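Local atomic coordinates of protease Do-like 2, chloroplastic (Arabidopsis thaliana, PDB entry 4FLN), a protein that acts as a serine protease of the chloroplast, making the primary cut in the photodamaged D1 protein of photosystem II in plants. Residues F467-E470 and V474-L477; S420-L423 and V427-G430; L440-I445 and D458-K463; V422-N425 and Y431-M434; I445-R448 and H452-H455. All blocks are in the same frame, centred on the assembly; numbering follows the deposited sequence.

Contact 1: residues F467-E470 and V474-L477; sequences FEFE and VAVL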
loop_
_atom_site.group_PDB
_atom_site.type_symbol
_atom_site.label_atom_id
_atom_site.label_comp_id
_atom_site.label_asym_id
_atom_site.label_seq_id
_atom_site.Cartn_x
_atom_site.Cartn_y
_atom_site.Cartn_z
ATOM N N PHE B 467 42.036 5.517 16.427
ATOM C CA PHE B 467 41.083 6.130 15.514
ATOM C C PHE B 467 40.059 6.948 16.280
ATOM O O PHE B 467 39.281 6.390 17.044
ATOM C CB PHE B 467 40.352 5.050 14.723
ATOM C CG PHE B 467 41.247 4.237 13.822
ATOM C CD1 PHE B 467 41.720 2.995 14.227
ATOM C CD2 PHE B 467 41.605 4.710 12.563
ATOM C CE1 PHE B 467 42.534 2.242 13.402
ATOM C CE2 PHE B 467 42.421 3.963 11.739
ATOM C CZ PHE B 467 42.890 2.724 12.163
ATOM N N GLU B 468 40.053 8.262 16.085
ATOM C CA GLU B 468 38.999 9.097 16.655
ATOM C C GLU B 468 37.898 9.353 15.639
ATOM O O GLU B 468 38.154 9.873 14.560
ATOM C CB GLU B 468 39.557 10.425 17.161
ATOM C CG GLU B 468 40.409 10.294 18.408
ATOM C CD GLU B 468 41.180 11.567 18.724
ATOM O OE1 GLU B 468 42.347 11.461 19.179
ATOM O OE2 GLU B 468 40.616 12.669 18.511
ATOM N N PHE B 469 36.669 8.998 15.983
ATOM C CA PHE B 469 35.559 9.175 15.054
ATOM C C PHE B 469 34.738 10.409 15.377
ATOM O O PHE B 469 35.056 11.150 16.309
ATOM C CB PHE B 469 34.662 7.941 15.037
ATOM C CG PHE B 469 35.367 6.699 14.610
ATOM C CD1 PHE B 469 35.199 6.198 13.343
ATOM C CD2 PHE B 469 36.217 6.041 15.477
ATOM C CE1 PHE B 469 35.853 5.056 12.948
ATOM C CE2 PHE B 469 36.878 4.898 15.086
ATOM C CZ PHE B 469 36.698 4.406 13.819
ATOM N N GLU B 470 33.671 10.601 14.605
ATOM C CA GLU B 470 32.857 11.808 14.656
ATOM C C GLU B 470 32.179 12.030 16.000
ATOM O O GLU B 470 32.163 13.148 16.510
ATOM C CB GLU B 470 31.816 11.794 13.528
ATOM C CG GLU B 470 30.786 12.934 13.579
ATOM C CD GLU B 470 31.377 14.322 13.321
ATOM O OE1 GLU B 470 32.617 14.474 13.332
ATOM O OE2 GLU B 470 30.588 15.269 13.107
ATOM N N VAL B 474 36.318 6.605 20.259
ATOM C CA VAL B 474 37.711 6.243 19.972
ATOM C C VAL B 474 37.946 4.739 19.921
ATOM O O VAL B 474 37.693 4.031 20.890
ATOM C CB VAL B 474 38.699 6.819 21.017
ATOM C CG1 VAL B 474 38.073 6.837 22.396
ATOM C CG2 VAL B 474 39.966 5.986 21.047
ATOM N N ALA B 475 38.452 4.253 18.796
ATOM C CA ALA B 475 38.828 2.851 18.692
ATOM C C ALA B 475 40.331 2.726 18.807
ATOM O O ALA B 475 41.069 3.308 18.015
ATOM C CB ALA B 475 38.367 2.274 17.377
ATOM N N VAL B 476 40.790 1.970 19.794
ATOM C CA VAL B 476 42.212 1.725 19.915
ATOM C C VAL B 476 42.495 0.285 19.562
ATOM O O VAL B 476 41.768 -0.616 19.979
ATOM C CB VAL B 476 42.747 2.038 21.327
ATOM C CG1 VAL B 476 44.062 1.321 21.560
ATOM C CG2 VAL B 476 42.924 3.537 21.505
ATOM N N LEU B 477 43.549 0.081 18.779
ATOM C CA LEU B 477 43.967 -1.256 18.393
ATOM C C LEU B 477 45.465 -1.391 18.528
ATOM O O LEU B 477 46.189 -0.403 18.418
ATOM C CB LEU B 477 43.548 -1.550 16.961
ATOM C CG LEU B 477 42.034 -1.640 16.826
ATOM C CD1 LEU B 477 41.518 -0.551 15.909
ATOM C CD2 LEU B 477 41.650 -3.011 16.325
#

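Contact 2: residues S420-L423 and V427-G430; sequences SQVL and VNIG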
loop_
_atom_site.group_PDB
_atom_site.type_symbol
_atom_site.label_atom_id
_atom_site.label_comp_id
_atom_site.label_asym_id
_atom_site.label_seq_id
_atom_site.Cartn_x
_atom_site.Cartn_y
_atom_site.Cartn_z
ATOM N N SER B 420 32.814 1.763 7.235
ATOM C CA SER B 420 31.517 1.191 6.852
ATOM C C SER B 420 31.091 0.019 7.746
ATOM O O SER B 420 30.034 0.070 8.372
ATOM C CB SER B 420 31.441 0.844 5.358
ATOM O OG SER B 420 32.665 0.329 4.873
ATOM N N GLN B 421 31.896 -1.040 7.780
ATOM C CA GLN B 421 31.656 -2.154 8.695
ATOM C C GLN B 421 32.954 -2.580 9.390
ATOM O O GLN B 421 34.049 -2.203 8.970
ATOM C CB GLN B 421 31.044 -3.344 7.941
ATOM C CG GLN B 421 32.026 -4.073 7.028
ATOM C CD GLN B 421 31.347 -4.867 5.929
ATOM O OE1 GLN B 421 31.201 -4.378 4.811
ATOM N NE2 GLN B 421 30.939 -6.101 6.235
ATOM N N VAL B 422 32.831 -3.353 10.463
ATOM C CA VAL B 422 33.994 -3.992 11.071
ATOM C C VAL B 422 33.861 -5.492 10.895
ATOM O O VAL B 422 32.863 -6.071 11.297
ATOM C CB VAL B 422 34.100 -3.705 12.582
ATOM C CG1 VAL B 422 35.184 -4.563 13.197
ATOM C CG2 VAL B 422 34.382 -2.235 12.832
ATOM N N LEU B 423 34.858 -6.139 10.307
ATOM C CA LEU B 423 34.766 -7.583 10.158
ATOM C C LEU B 423 35.237 -8.196 11.469
ATOM O O LEU B 423 36.421 -8.098 11.825
ATOM C CB LEU B 423 35.647 -8.057 9.008
ATOM C CG LEU B 423 35.650 -7.173 7.768
ATOM C CD1 LEU B 423 36.650 -7.696 6.773
ATOM C CD2 LEU B 423 34.274 -7.163 7.171
ATOM N N VAL B 427 40.886 -8.921 17.685
ATOM C CA VAL B 427 41.594 -7.659 17.881
ATOM C C VAL B 427 40.620 -6.483 18.009
ATOM O O VAL B 427 40.900 -5.491 18.688
ATOM C CB VAL B 427 42.566 -7.362 16.727
ATOM C CG1 VAL B 427 43.816 -6.696 17.261
ATOM C CG2 VAL B 427 42.915 -8.637 15.982
ATOM N N ASN B 428 39.491 -6.600 17.320
ATOM C CA ASN B 428 38.490 -5.547 17.268
ATOM C C ASN B 428 37.311 -5.677 18.248
ATOM O O ASN B 428 36.325 -4.940 18.137
ATOM C CB ASN B 428 38.018 -5.302 15.830
ATOM C CG ASN B 428 37.394 -6.526 15.188
ATOM O OD1 ASN B 428 36.539 -7.194 15.779
ATOM N ND2 ASN B 428 37.807 -6.816 13.956
ATOM N N ILE B 429 37.386 -6.629 19.178
ATOM C CA ILE B 429 36.263 -6.863 20.086
ATOM C C ILE B 429 35.795 -5.561 20.726
ATOM O O ILE B 429 36.598 -4.752 21.195
ATOM C CB ILE B 429 36.588 -7.892 21.200
ATOM C CG1 ILE B 429 37.378 -7.238 22.334
ATOM C CG2 ILE B 429 37.334 -9.104 20.633
ATOM C CD1 ILE B 429 37.922 -8.237 23.326
ATOM N N GLY B 430 34.482 -5.364 20.718
ATOM C CA GLY B 430 33.874 -4.141 21.204
ATOM C C GLY B 430 33.636 -3.157 20.072
ATOM O O GLY B 430 32.757 -2.298 20.156
#

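Contact 3: residues L440-I445 and D458-K463; sequences LKFNGI and DMCKDK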
loop_
_atom_site.group_PDB
_atom_site.type_symbol
_atom_site.label_atom_id
_atom_site.label_comp_id
_atom_site.label_asym_id
_atom_site.label_seq_id
_atom_site.Cartn_x
_atom_site.Cartn_y
_atom_site.Cartn_z
ATOM N N LEU B 440 38.000 10.981 11.885
ATOM C CA LEU B 440 38.581 12.320 11.905
ATOM C C LEU B 440 40.095 12.277 12.060
ATOM O O LEU B 440 40.827 12.761 11.209
ATOM C CB LEU B 440 37.951 13.155 13.015
ATOM C CG LEU B 440 36.428 13.218 12.876
ATOM C CD1 LEU B 440 35.811 14.066 13.971
ATOM C CD2 LEU B 440 36.032 13.732 11.486
ATOM N N LYS B 441 40.561 11.718 13.164
ATOM C CA LYS B 441 41.988 11.647 13.422
ATOM C C LYS B 441 42.506 10.219 13.464
ATOM O O LYS B 441 41.772 9.273 13.757
ATOM C CB LYS B 441 42.338 12.362 14.730
ATOM C CG LYS B 441 41.755 13.758 14.829
ATOM C CD LYS B 441 42.354 14.551 15.976
ATOM C CE LYS B 441 41.541 15.815 16.228
ATOM N NZ LYS B 441 42.313 16.870 16.944
ATOM N N PHE B 442 43.785 10.086 13.143
ATOM C CA PHE B 442 44.532 8.861 13.363
ATOM C C PHE B 442 45.788 9.223 14.139
ATOM O O PHE B 442 46.594 10.042 13.685
ATOM C CB PHE B 442 44.909 8.199 12.039
ATOM C CG PHE B 442 45.912 7.093 12.185
ATOM C CD1 PHE B 442 45.500 5.778 12.321
ATOM C CD2 PHE B 442 47.272 7.369 12.198
ATOM C CE1 PHE B 442 46.425 4.759 12.460
ATOM C CE2 PHE B 442 48.203 6.352 12.338
ATOM C CZ PHE B 442 47.780 5.046 12.467
ATOM N N ASN B 443 45.942 8.621 15.314
ATOM C CA ASN B 443 47.083 8.901 16.180
ATOM C C ASN B 443 47.342 10.401 16.323
ATOM O O ASN B 443 48.488 10.852 16.299
ATOM C CB ASN B 443 48.330 8.165 15.689
ATOM C CG ASN B 443 48.227 6.661 15.878
ATOM O OD1 ASN B 443 47.162 6.136 16.217
ATOM N ND2 ASN B 443 49.332 5.960 15.662
ATOM N N GLY B 444 46.259 11.163 16.461
ATOM C CA GLY B 444 46.339 12.595 16.682
ATOM C C GLY B 444 46.232 13.427 15.416
ATOM O O GLY B 444 45.963 14.626 15.478
ATOM N N ILE B 445 46.426 12.790 14.265
ATOM C CA ILE B 445 46.498 13.511 13.000
ATOM C C ILE B 445 45.189 13.559 12.212
ATOM O O ILE B 445 44.613 12.522 11.890
ATOM C CB ILE B 445 47.549 12.889 12.093
ATOM C CG1 ILE B 445 48.839 12.655 12.871
ATOM C CG2 ILE B 445 47.779 13.770 10.884
ATOM C CD1 ILE B 445 49.985 12.226 12.001
ATOM N N ASP B 458 50.774 2.961 7.051
ATOM C CA ASP B 458 52.038 2.362 6.628
ATOM C C ASP B 458 53.265 2.977 7.317
ATOM O O ASP B 458 54.255 2.293 7.564
ATOM C CB ASP B 458 52.190 2.437 5.106
ATOM C CG ASP B 458 51.060 1.739 4.365
ATOM O OD1 ASP B 458 50.326 0.942 4.992
ATOM O OD2 ASP B 458 50.912 1.985 3.149
ATOM N N MET B 459 53.200 4.265 7.627
ATOM C CA MET B 459 54.292 4.923 8.329
ATOM C C MET B 459 54.233 4.692 9.833
ATOM O O MET B 459 55.133 5.107 10.555
ATOM C CB MET B 459 54.289 6.424 8.046
ATOM C CG MET B 459 54.625 6.770 6.617
ATOM S SD MET B 459 56.253 6.139 6.165
ATOM C CE MET B 459 56.226 6.346 4.382
ATOM N N CYS B 460 53.180 4.039 10.316
ATOM C CA CYS B 460 52.992 3.920 11.759
ATOM C C CYS B 460 53.857 2.821 12.362
ATOM O O CYS B 460 53.722 1.645 12.022
ATOM C CB CYS B 460 51.519 3.664 12.100
ATOM S SG CYS B 460 51.149 3.655 13.887
ATOM N N LYS B 461 54.768 3.228 13.237
ATOM C CA LYS B 461 55.552 2.290 14.028
ATOM C C LYS B 461 55.048 2.174 15.470
ATOM O O LYS B 461 55.631 1.445 16.275
ATOM C CB LYS B 461 57.046 2.647 13.974
ATOM C CG LYS B 461 57.410 3.590 12.821
ATOM C CD LYS B 461 58.874 3.502 12.399
ATOM C CE LYS B 461 59.144 2.217 11.632
ATOM N NZ LYS B 461 58.066 1.941 10.637
ATOM N N ASP B 462 53.974 2.897 15.795
ATOM C CA ASP B 462 53.572 3.079 17.194
ATOM C C ASP B 462 52.928 1.870 17.829
ATOM O O ASP B 462 52.580 0.903 17.157
ATOM C CB ASP B 462 52.589 4.234 17.321
ATOM C CG ASP B 462 53.273 5.572 17.342
ATOM O OD1 ASP B 462 54.380 5.648 17.927
ATOM O OD2 ASP B 462 52.701 6.536 16.774
ATOM N N LYS B 463 52.701 1.978 19.132
ATOM C CA LYS B 463 52.194 0.864 19.914
ATOM C C LYS B 463 50.765 0.579 19.492
ATOM O O LYS B 463 50.413 -0.553 19.167
ATOM C CB LYS B 463 52.261 1.203 21.406
ATOM C CG LYS B 463 51.602 0.187 22.333
ATOM C CD LYS B 463 52.172 -1.210 22.161
ATOM C CE LYS B 463 51.657 -2.147 23.245
ATOM N NZ LYS B 463 52.115 -3.550 23.041
#

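Contact 4: residues V422-N425 and Y431-M434; sequences VLAN and YEDM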
loop_
_atom_site.group_PDB
_atom_site.type_symbol
_atom_site.label_atom_id
_atom_site.label_comp_id
_atom_site.label_asym_id
_atom_site.label_seq_id
_atom_site.Cartn_x
_atom_site.Cartn_y
_atom_site.Cartn_z
ATOM N N VAL B 422 32.831 -3.353 10.463
ATOM C CA VAL B 422 33.994 -3.992 11.071
ATOM C C VAL B 422 33.861 -5.492 10.895
ATOM O O VAL B 422 32.863 -6.071 11.297
ATOM C CB VAL B 422 34.100 -3.705 12.582
ATOM C CG1 VAL B 422 35.184 -4.563 13.197
ATOM C CG2 VAL B 422 34.382 -2.235 12.832
ATOM N N LEU B 423 34.858 -6.139 10.307
ATOM C CA LEU B 423 34.766 -7.583 10.158
ATOM C C LEU B 423 35.237 -8.196 11.469
ATOM O O LEU B 423 36.421 -8.098 11.825
ATOM C CB LEU B 423 35.647 -8.057 9.008
ATOM C CG LEU B 423 35.650 -7.173 7.768
ATOM C CD1 LEU B 423 36.650 -7.696 6.773
ATOM C CD2 LEU B 423 34.274 -7.163 7.171
ATOM N N ALA B 424 34.311 -8.854 12.163
ATOM C CA ALA B 424 34.529 -9.256 13.545
ATOM C C ALA B 424 35.794 -10.108 13.738
ATOM O O ALA B 424 36.128 -10.946 12.900
ATOM C CB ALA B 424 33.307 -9.967 14.075
ATOM N N ASN B 425 36.490 -9.883 14.854
ATOM C CA ASN B 425 37.722 -10.599 15.173
ATOM C C ASN B 425 38.267 -10.216 16.550
ATOM O O ASN B 425 37.911 -9.179 17.105
ATOM C CB ASN B 425 38.786 -10.346 14.105
ATOM C CG ASN B 425 39.976 -11.282 14.231
ATOM O OD1 ASN B 425 41.005 -10.937 14.822
ATOM N ND2 ASN B 425 39.839 -12.480 13.673
ATOM N N TYR B 431 34.407 -3.302 18.996
ATOM C CA TYR B 431 34.306 -2.396 17.861
ATOM C C TYR B 431 33.400 -2.952 16.771
ATOM O O TYR B 431 33.125 -2.280 15.777
ATOM C CB TYR B 431 35.686 -2.105 17.275
ATOM C CG TYR B 431 36.672 -1.558 18.264
ATOM C CD1 TYR B 431 36.300 -0.605 19.202
ATOM C CD2 TYR B 431 37.979 -2.007 18.271
ATOM C CE1 TYR B 431 37.223 -0.108 20.111
ATOM C CE2 TYR B 431 38.897 -1.524 19.164
ATOM C CZ TYR B 431 38.525 -0.580 20.079
ATOM O OH TYR B 431 39.478 -0.120 20.955
ATOM N N GLU B 432 32.905 -4.166 16.963
ATOM C CA GLU B 432 32.014 -4.735 15.972
ATOM C C GLU B 432 30.768 -3.876 16.079
ATOM O O GLU B 432 30.711 -2.975 16.919
ATOM C CB GLU B 432 31.682 -6.186 16.322
ATOM C CG GLU B 432 32.871 -7.024 16.760
ATOM C CD GLU B 432 32.940 -7.208 18.272
ATOM O OE1 GLU B 432 32.243 -6.458 18.997
ATOM O OE2 GLU B 432 33.687 -8.109 18.729
ATOM N N ASP B 433 29.770 -4.129 15.247
ATOM C CA ASP B 433 28.540 -3.336 15.321
ATOM C C ASP B 433 28.769 -1.836 15.098
ATOM O O ASP B 433 27.944 -1.019 15.494
ATOM C CB ASP B 433 27.851 -3.520 16.686
ATOM C CG ASP B 433 27.120 -4.848 16.809
ATOM O OD1 ASP B 433 26.858 -5.271 17.953
ATOM O OD2 ASP B 433 26.804 -5.469 15.767
ATOM N N MET B 434 29.876 -1.475 14.459
ATOM C CA MET B 434 30.137 -0.076 14.154
ATOM C C MET B 434 29.968 0.126 12.656
ATOM O O MET B 434 30.603 -0.555 11.850
ATOM C CB MET B 434 31.534 0.336 14.612
ATOM C CG MET B 434 31.587 1.720 15.244
ATOM S SD MET B 434 33.236 2.204 15.801
ATOM C CE MET B 434 33.729 0.738 16.681
#

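Contact 5: residues I445-R448 and H452-H455; sequences IPIR and HLAH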
loop_
_atom_site.group_PDB
_atom_site.type_symbol
_atom_site.label_atom_id
_atom_site.label_comp_id
_atom_site.label_asym_id
_atom_site.label_seq_id
_atom_site.Cartn_x
_atom_site.Cartn_y
_atom_site.Cartn_z
ATOM N N ILE B 445 46.426 12.790 14.265
ATOM C CA ILE B 445 46.498 13.511 13.000
ATOM C C ILE B 445 45.189 13.559 12.212
ATOM O O ILE B 445 44.613 12.522 11.890
ATOM C CB ILE B 445 47.549 12.889 12.093
ATOM C CG1 ILE B 445 48.839 12.655 12.871
ATOM C CG2 ILE B 445 47.779 13.770 10.884
ATOM C CD1 ILE B 445 49.985 12.226 12.001
ATOM N N PRO B 446 44.724 14.772 11.884
ATOM C CA PRO B 446 43.511 14.943 11.077
ATOM C C PRO B 446 43.660 14.308 9.692
ATOM O O PRO B 446 44.634 14.557 8.977
ATOM C CB PRO B 446 43.389 16.464 10.958
ATOM C CG PRO B 446 44.065 16.982 12.170
ATOM C CD PRO B 446 45.237 16.059 12.378
ATOM N N ILE B 447 42.678 13.498 9.319
ATOM C CA ILE B 447 42.723 12.740 8.077
ATOM C C ILE B 447 42.193 13.560 6.899
ATOM O O ILE B 447 41.045 14.005 6.905
ATOM C CB ILE B 447 41.944 11.417 8.232
ATOM C CG1 ILE B 447 42.663 10.514 9.239
ATOM C CG2 ILE B 447 41.784 10.719 6.890
ATOM C CD1 ILE B 447 41.795 9.446 9.862
ATOM N N ARG B 448 43.047 13.772 5.899
ATOM C CA ARG B 448 42.700 14.598 4.742
ATOM C C ARG B 448 41.863 13.837 3.713
ATOM O O ARG B 448 40.885 14.355 3.172
ATOM C CB ARG B 448 43.967 15.156 4.087
ATOM C CG ARG B 448 44.914 15.851 5.053
ATOM C CD ARG B 448 46.095 16.496 4.335
ATOM N NE ARG B 448 45.936 17.948 4.263
ATOM C CZ ARG B 448 45.762 18.632 3.136
ATOM N NH1 ARG B 448 45.744 17.997 1.969
ATOM N NH2 ARG B 448 45.617 19.953 3.176
ATOM N N HIS B 452 45.813 9.502 2.311
ATOM C CA HIS B 452 46.498 10.020 3.484
ATOM C C HIS B 452 46.409 9.003 4.624
ATOM O O HIS B 452 47.432 8.559 5.161
ATOM C CB HIS B 452 45.849 11.337 3.909
ATOM C CG HIS B 452 46.557 12.028 5.028
ATOM N ND1 HIS B 452 45.920 12.908 5.877
ATOM C CD2 HIS B 452 47.844 11.971 5.442
ATOM C CE1 HIS B 452 46.786 13.368 6.763
ATOM N NE2 HIS B 452 47.960 12.812 6.522
ATOM N N LEU B 453 45.187 8.626 4.991
ATOM C CA LEU B 453 45.019 7.634 6.043
ATOM C C LEU B 453 45.885 6.419 5.758
ATOM O O LEU B 453 46.543 5.894 6.653
ATOM C CB LEU B 453 43.564 7.204 6.177
ATOM C CG LEU B 453 43.353 6.123 7.232
ATOM C CD1 LEU B 453 43.711 6.662 8.614
ATOM C CD2 LEU B 453 41.923 5.587 7.198
ATOM N N ALA B 454 45.886 5.983 4.503
ATOM C CA ALA B 454 46.636 4.801 4.094
ATOM C C ALA B 454 48.149 5.009 4.244
ATOM O O ALA B 454 48.886 4.087 4.607
ATOM C CB ALA B 454 46.279 4.421 2.668
ATOM N N HIS B 455 48.601 6.229 3.969
ATOM C CA HIS B 455 50.000 6.579 4.151
ATOM C C HIS B 455 50.382 6.625 5.625
ATOM O O HIS B 455 51.525 6.361 5.987
ATOM C CB HIS B 455 50.297 7.931 3.515
ATOM C CG HIS B 455 51.689 8.415 3.770
ATOM N ND1 HIS B 455 51.963 9.517 4.553
ATOM C CD2 HIS B 455 52.888 7.939 3.358
ATOM C CE1 HIS B 455 53.270 9.704 4.604
ATOM N NE2 HIS B 455 53.853 8.760 3.889
#

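Contact 1: residues F467-E470 and V474-L477
The beta hairpin of strands 464-469 and 474-478 is held here by the pairing of F467 with A475, an antiparallel hydrogen-bonded pair whose two backbone bonds form a closed ring. F467 N donates to A475 O at 2.9 Å with a nearly straight N-H...O angle of 176°, and A475 N returns a bond to F467 O, also 2.9 Å long. The same F467 O receives a CA-H...O contact from V474 CA, so one carbonyl is approached by two neighbouring residues of the partner strand. One step along, E468 and V474 form a non-hydrogen-bonded pair, with side chains on the other face of the sheet. The short strand segments run at 166° to each other. Within this chain, strand 474-478 is the outer strand of the curled antiparallel sheet of the second PDZ domain, while strand 437-442 flanks 464-469 on its far side through backbone bonds from E468 to L440 and K441. On the face bearing F467 and A475 the packing is apolar. L477 CD1 meets the edge of the F467 ring, 3.9 Å from CE1, as the two side chains cross. The methyl of A475 lies near the plane of the F469 ring, at its edge, with CB 3.8 Å from CE2. In both phenylalanines CG stands anti to the carbonyl carbon, which helps to bring their rims to bear on the partner strand. F467 also meets F442 edge-to-face, while V474 O accepts a hydrogen bond from Q260 NE2 of a second subunit.

Contact 2: residues S420-L423 and V427-G430
N428 reaches back with its side-chain amide to L423, just past the end of strand 417-422, and closes the first turn of the loop that follows this PDZ-domain strand. Its ND2 donates to L423 O at 2.8 Å, in a bent bond with an N-H...O angle of 142°. The donor stands above the carbonyl plane, about 40° out of it, and therefore does not address a lone pair; the acceptor in turn is tilted from the plane of the amide. N428 adopts chi1 60°, which sets CG between its own backbone N and carbonyl carbon and lets the amide lean over V422 while it grips the next residue. The side chains of V422 and N428 slide past each other in opposite directions. Both ends of the amide have further work in the same chain: ND2 is also hydrogen-bonded to A376 O, and OD1 accepts from N425 N within the loop, which should fix the rotation of the group. Two other subunits border the region, N264 of the second bonding to the carbonyls of V427 and I429, and Q71 of the third to V422 O. V422 CG1, the branch anti to its backbone N, lies over one face of the N428 amide, 3.6 Å from its CG; the same methyl, V422 CG1, is 3.5 Å from N428 ND2, the atom that holds L423 O.

Contact 3: residues L440-I445 and D458-K463
A two-residue beta hairpin turn, type I' from F442 to I445, packs through F442 and N443 against C460 and D462 in the segment that leads out of helix 450-459. The hairpin is closed by F442 N to I445 O and I445 N to F442 O, the latter at 2.8 Å. F442 has CG anti to its backbone N (chi1 168°), which sends the ring toward C460. There SG sits at the ring edge in a cysteine sulfur-aromatic contact, 5.2 Å from the centroid and 3.9 Å from CZ. N443 folds its own side chain over one face of that ring, with CG above the plane and displaced toward the rim. From this place N443 ND2 makes a close approach to C460 SG, at 3.4 Å, and lies 3.6 Å from D462 OD2, too long to count as a hydrogen bond; the amide and carboxylate planes are 43° apart. The stronger ties of the amide lie on the neighbouring strand, where OD1 accepts from V466 N and ND2 makes a weak bond to Y464 O. C460 SG accepts a weak hydrogen bond from D462 N. F442 also touches L453, L456 and I457 of the helix. The chemistry therefore grades from an apolar, buried side, where sulfur meets a ring edge, to a polar, more exposed side, where the D462 carboxylate would probably give the N443 amide N-H a weak electrostatic attraction.

Contact 4: residues V422-N425 and Y431-M434
Van der Waals packing joins V422 and A424 to Y431, E432 and M434 inside the long loop between strands 417-422 and 437-442, with V422 in the middle of the contact. The branch of V422 opposite its carbonyl carbon, CG2, lies against the backbone carbonyl of Y431 and also meets M434 CB at 4.2 Å. CB of the valine stands over E432 CA, 4.1 Å away, where the two backbones come closest. Farther along, A424 CB touches E432 CG at 4.0 Å. The E432 chain is bent at chi2 (102°), which turns its carboxylate back into the loop, where OE1 accepts a hydrogen bond from G430 N. Within the PDZ fold this loop thus closes on itself across the end of one sheet strand before the next begins. The ring of Y431 runs off to the hairpin 464-478, packing on A475 and L477, and its OH bonds to V476 O. A third subunit covers the outer side: A424 packs on its T56, E432 on its Q98, and E432 OE2 makes a long, weak ion pair with its K100 NZ.

Contact 5: residues I445-R448 and H452-H455
H452 on helix 450-459 pushes its imidazole against residues 446-448, the short segment that follows the hairpin turn of the C-terminal PDZ domain. From CB the side chain leaves the helix with CG anti to the backbone N (chi1 -174°), which carries the ring straight toward R448. CG itself lies 4.0 Å from R448 N. The next atom, ND1, accepts the R448 N-H at 3.0 Å with an angle of 167°, and the donor lies in the ring plane. CE1, beyond it, comes to 3.3 Å from P446 O, again at the ring edge, and has I445 CG2 4.3 Å away at an oblique approach. Along one flank the aliphatic part of R448 crosses the imidazole, with R448 CG 3.5 Å from H452 CE1; its guanidinium then bends away and its plane is 69° from that of the ring. Beside this, I447 and L453 cross obliquely and join through their CD1 methyls, at 3.6 Å, in an apolar patch that also includes F442. Near the start of the helix, H452 N donates to N449 OD1, while the ring meets that of Y507 nearly parallel and the R448 guanidinium makes a cation-pi contact with F411. With the ring as modelled, ND1 acts as acceptor and is probably unprotonated, and the arginine charge nearby would be expected to disfavour a second proton on the ring.

Along the chain, contact 2 comes first and closes the turn 424-426 after strand 417-422; contact 4 starts from the same V422 and L423 but reaches on to 431-434, so the two loops overlap and end short of strand 437-442. Contacts 3 and 5 likewise share I445. Contact 5 joins the short strand 445-446 to helix 450-459 and lies within the wider span of contact 3, which ties the hairpin turn to the end of that helix. Contact 1 follows in series, pairing strands 464-469 and 474-478; it touches contact 3 through the sheet and contacts 2 and 4 through L477 and Y431. All five lie within the second PDZ domain.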